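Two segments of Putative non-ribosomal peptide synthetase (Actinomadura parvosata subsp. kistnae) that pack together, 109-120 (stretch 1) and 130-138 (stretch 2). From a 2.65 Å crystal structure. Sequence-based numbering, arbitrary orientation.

Stretch 1, residues 109-120: ELPGLLADRAGR
Stretch 2, residues 130-138: WRAHLFPLT

The strongest polar contacts converge on the guanidinium of R131, which donates to backbone carbonyls in the last turn of the helix and just beyond it. R131 NH2 donates to R117 O at 2.3 Å (N-H...O 153°), very short for a hydrogen bond, and to R120 O at 2.9 Å (146°); R131 NH1 also reaches R120 O, at 3.0 Å (139°). Both oxygens lie near the guanidinium plane, as suits N-H groups that lie in that plane. The rotamer is p, t, t with chi4 -100°, and R131 NE donates to H133 NE2 at 2.8 Å.

Within stretch 1, R117 NH2 forms a salt bridge with D116 OD2 at 2.6 Å, and R120 NE, just past the helix, a longer one with D116 OD2 at 3.4 Å. R117 (m, m, t, chi4 -90°) lays its aliphatic stem over H133: R117 CB sits 3.6 Å from the ring centroid, 1° off the normal, a CH-pi contact. H133 has chi1 -46° and chi2 -97°.

The scaffold is helix 110-119, with phi/psi near -65/-44 from L110 to D116 and psi rising to -31 at R117, -28 at A118 and -14 at G119 (phi -91), before R120 leaves helical values at -57/126, and an extended strand that includes W130 to F135, from -159/165 at R131 to -123/92 at F135. Their axes run nearly antiparallel, at 164°, and approach to 9.7 Å. CA atoms of R117 and H133 are 7.4 Å apart, those of L110 and F135 8.0 Å. R131, H133 and F135 point toward the helix; A132 and L134 make no contact with it.

F135 (chi1 -60°, chi2 -83°) buries the most area. L113 CB approaches F135 CE1 at 3.6 Å, L114 CD2 lies 4.0 Å from F135 CE2, and L110 CD2 is 3.8 Å from F135 CB. R117 CG meets the ring edge, 3.8 Å from F135 CZ. L110 CD1 to L137 CD1, 3.9 Å, extends the apolar packing. L113, L114 and L137 are m, t; L110 has chi1 -92°, between wells, and chi2 t.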

# COMPACT_ATOMS: atom_id res chain seq x y z
N GLU A 109 4.35 26.91 15.74
CA GLU A 109 3.08 27.43 15.23
C GLU A 109 2.48 26.58 14.12
O GLU A 109 1.50 27.00 13.50
CB GLU A 109 3.27 28.87 14.74
CG GLU A 109 4.33 29.03 13.67
CD GLU A 109 5.01 30.39 13.72
OE1 GLU A 109 5.86 30.66 12.84
OE2 GLU A 109 4.71 31.17 14.64
N LEU A 110 3.03 25.40 13.87
CA LEU A 110 2.49 24.52 12.83
C LEU A 110 1.10 23.98 13.18
O LEU A 110 0.25 23.90 12.28
CB LEU A 110 3.44 23.36 12.55
CG LEU A 110 4.44 23.62 11.41
CD1 LEU A 110 5.23 22.37 11.10
CD2 LEU A 110 3.70 24.13 10.18
N PRO A 111 0.82 23.57 14.43
CA PRO A 111 -0.55 23.14 14.75
C PRO A 111 -1.62 24.15 14.37
O PRO A 111 -2.63 23.79 13.75
CB PRO A 111 -0.49 22.91 16.26
CG PRO A 111 0.90 22.49 16.50
CD PRO A 111 1.74 23.29 15.55
N GLY A 112 -1.43 25.42 14.72
CA GLY A 112 -2.44 26.42 14.41
C GLY A 112 -2.54 26.70 12.92
O GLY A 112 -3.64 26.87 12.39
N LEU A 113 -1.40 26.75 12.23
CA LEU A 113 -1.42 27.03 10.80
C LEU A 113 -2.12 25.92 10.04
O LEU A 113 -2.94 26.18 9.15
CB LEU A 113 0.01 27.22 10.29
CG LEU A 113 0.64 28.55 10.69
CD1 LEU A 113 2.14 28.53 10.46
CD2 LEU A 113 -0.01 29.67 9.91
N LEU A 114 -1.81 24.66 10.36
CA LEU A 114 -2.43 23.54 9.67
C LEU A 114 -3.94 23.53 9.86
O LEU A 114 -4.69 23.31 8.90
CB LEU A 114 -1.82 22.22 10.15
CG LEU A 114 -0.37 21.94 9.74
CD1 LEU A 114 0.15 20.72 10.48
CD2 LEU A 114 -0.28 21.73 8.23
N ALA A 115 -4.40 23.78 11.08
CA ALA A 115 -5.84 23.81 11.34
C ALA A 115 -6.51 24.95 10.59
O ALA A 115 -7.56 24.77 9.98
CB ALA A 115 -6.10 23.92 12.84
N ASP A 116 -5.91 26.15 10.64
CA ASP A 116 -6.49 27.30 9.95
C ASP A 116 -6.55 27.08 8.45
O ASP A 116 -7.59 27.28 7.82
CB ASP A 116 -5.69 28.56 10.28
CG ASP A 116 -6.05 29.72 9.37
OD1 ASP A 116 -7.14 30.31 9.56
OD2 ASP A 116 -5.25 30.03 8.46
N ARG A 117 -5.42 26.66 7.85
CA ARG A 117 -5.39 26.48 6.40
C ARG A 117 -6.30 25.34 5.96
O ARG A 117 -6.85 25.39 4.85
CB ARG A 117 -3.95 26.22 5.94
CG ARG A 117 -2.98 27.35 6.25
CD ARG A 117 -3.39 28.66 5.60
NE ARG A 117 -2.30 29.63 5.61
CZ ARG A 117 -2.07 30.50 6.59
NH1 ARG A 117 -1.05 31.34 6.51
NH2 ARG A 117 -2.87 30.52 7.65
N ALA A 118 -6.47 24.31 6.79
CA ALA A 118 -7.37 23.22 6.43
C ALA A 118 -8.82 23.65 6.49
O ALA A 118 -9.66 23.10 5.77
CB ALA A 118 -7.14 22.02 7.35
N GLY A 119 -9.14 24.63 7.33
CA GLY A 119 -10.51 25.09 7.49
C GLY A 119 -10.92 26.23 6.59
O GLY A 119 -12.12 26.50 6.47
N ARG A 120 -9.97 26.91 5.95
CA ARG A 120 -10.30 28.05 5.11
C ARG A 120 -11.29 27.63 4.02
O ARG A 120 -11.02 26.67 3.29
CB ARG A 120 -9.05 28.64 4.47
CG ARG A 120 -8.18 29.47 5.40
CD ARG A 120 -7.07 30.17 4.63
NE ARG A 120 -6.36 31.13 5.47
CZ ARG A 120 -5.30 31.83 5.06
NH1 ARG A 120 -4.84 31.68 3.83
NH2 ARG A 120 -4.71 32.68 5.90
N TRP A 130 -8.98 22.52 -4.68
CA TRP A 130 -7.88 22.12 -3.81
C TRP A 130 -6.80 23.18 -3.83
O TRP A 130 -6.76 24.04 -4.72
CB TRP A 130 -7.32 20.75 -4.20
CG TRP A 130 -6.55 20.70 -5.48
CD1 TRP A 130 -6.91 21.25 -6.68
CD2 TRP A 130 -5.29 20.06 -5.70
NE1 TRP A 130 -5.95 20.99 -7.63
CE2 TRP A 130 -4.94 20.26 -7.05
CE3 TRP A 130 -4.42 19.33 -4.88
CZ2 TRP A 130 -3.77 19.76 -7.60
CZ3 TRP A 130 -3.25 18.84 -5.43
CH2 TRP A 130 -2.93 19.05 -6.78
N ARG A 131 -5.93 23.12 -2.83
CA ARG A 131 -4.86 24.09 -2.67
C ARG A 131 -3.78 23.48 -1.78
O ARG A 131 -4.01 22.47 -1.10
CB ARG A 131 -5.37 25.40 -2.08
CG ARG A 131 -6.24 25.21 -0.86
CD ARG A 131 -6.51 26.51 -0.13
NE ARG A 131 -6.83 26.25 1.27
CZ ARG A 131 -8.06 26.24 1.77
NH1 ARG A 131 -9.11 26.49 0.99
NH2 ARG A 131 -8.24 25.97 3.05
N ALA A 132 -2.60 24.09 -1.80
CA ALA A 132 -1.45 23.59 -1.07
C ALA A 132 -0.81 24.72 -0.28
O ALA A 132 -0.70 25.85 -0.76
CB ALA A 132 -0.42 22.97 -2.02
N HIS A 133 -0.37 24.40 0.94
CA HIS A 133 0.26 25.36 1.83
C HIS A 133 1.61 24.79 2.27
O HIS A 133 1.65 23.82 3.03
CB HIS A 133 -0.62 25.66 3.04
CG HIS A 133 -2.05 25.91 2.69
ND1 HIS A 133 -2.58 27.18 2.54
CD2 HIS A 133 -3.07 25.05 2.46
CE1 HIS A 133 -3.86 27.08 2.23
NE2 HIS A 133 -4.18 25.80 2.17
N LEU A 134 2.69 25.39 1.78
CA LEU A 134 4.03 24.97 2.14
C LEU A 134 4.52 25.79 3.32
O LEU A 134 4.36 27.01 3.35
CB LEU A 134 4.98 25.12 0.95
CG LEU A 134 6.44 24.72 1.19
CD1 LEU A 134 6.53 23.29 1.71
CD2 LEU A 134 7.24 24.89 -0.09
N PHE A 135 5.11 25.11 4.31
CA PHE A 135 5.58 25.74 5.54
C PHE A 135 7.07 25.47 5.71
O PHE A 135 7.46 24.44 6.29
CB PHE A 135 4.78 25.24 6.75
CG PHE A 135 3.31 25.52 6.66
CD1 PHE A 135 2.81 26.76 7.04
CD2 PHE A 135 2.43 24.56 6.19
CE1 PHE A 135 1.45 27.03 6.95
CE2 PHE A 135 1.08 24.82 6.10
CZ PHE A 135 0.59 26.06 6.48
N PRO A 136 7.93 26.35 5.22
CA PRO A 136 9.38 26.16 5.38
C PRO A 136 9.79 26.30 6.84
O PRO A 136 9.51 27.32 7.48
CB PRO A 136 9.99 27.27 4.52
CG PRO A 136 8.90 27.67 3.58
CD PRO A 136 7.63 27.49 4.34
N LEU A 137 10.45 25.27 7.37
CA LEU A 137 11.00 25.28 8.72
C LEU A 137 12.50 25.53 8.72
O LEU A 137 12.98 26.40 9.44
CB LEU A 137 10.69 23.95 9.42
CG LEU A 137 9.20 23.60 9.51
CD1 LEU A 137 9.00 22.16 9.95
CD2 LEU A 137 8.49 24.56 10.45
N THR A 138 13.24 24.77 7.92
CA THR A 138 14.64 25.02 7.62
C THR A 138 14.83 24.87 6.11
O THR A 138 13.87 24.63 5.37
CB THR A 138 15.57 24.07 8.37
OG1 THR A 138 15.47 22.75 7.82
CG2 THR A 138 15.22 24.01 9.85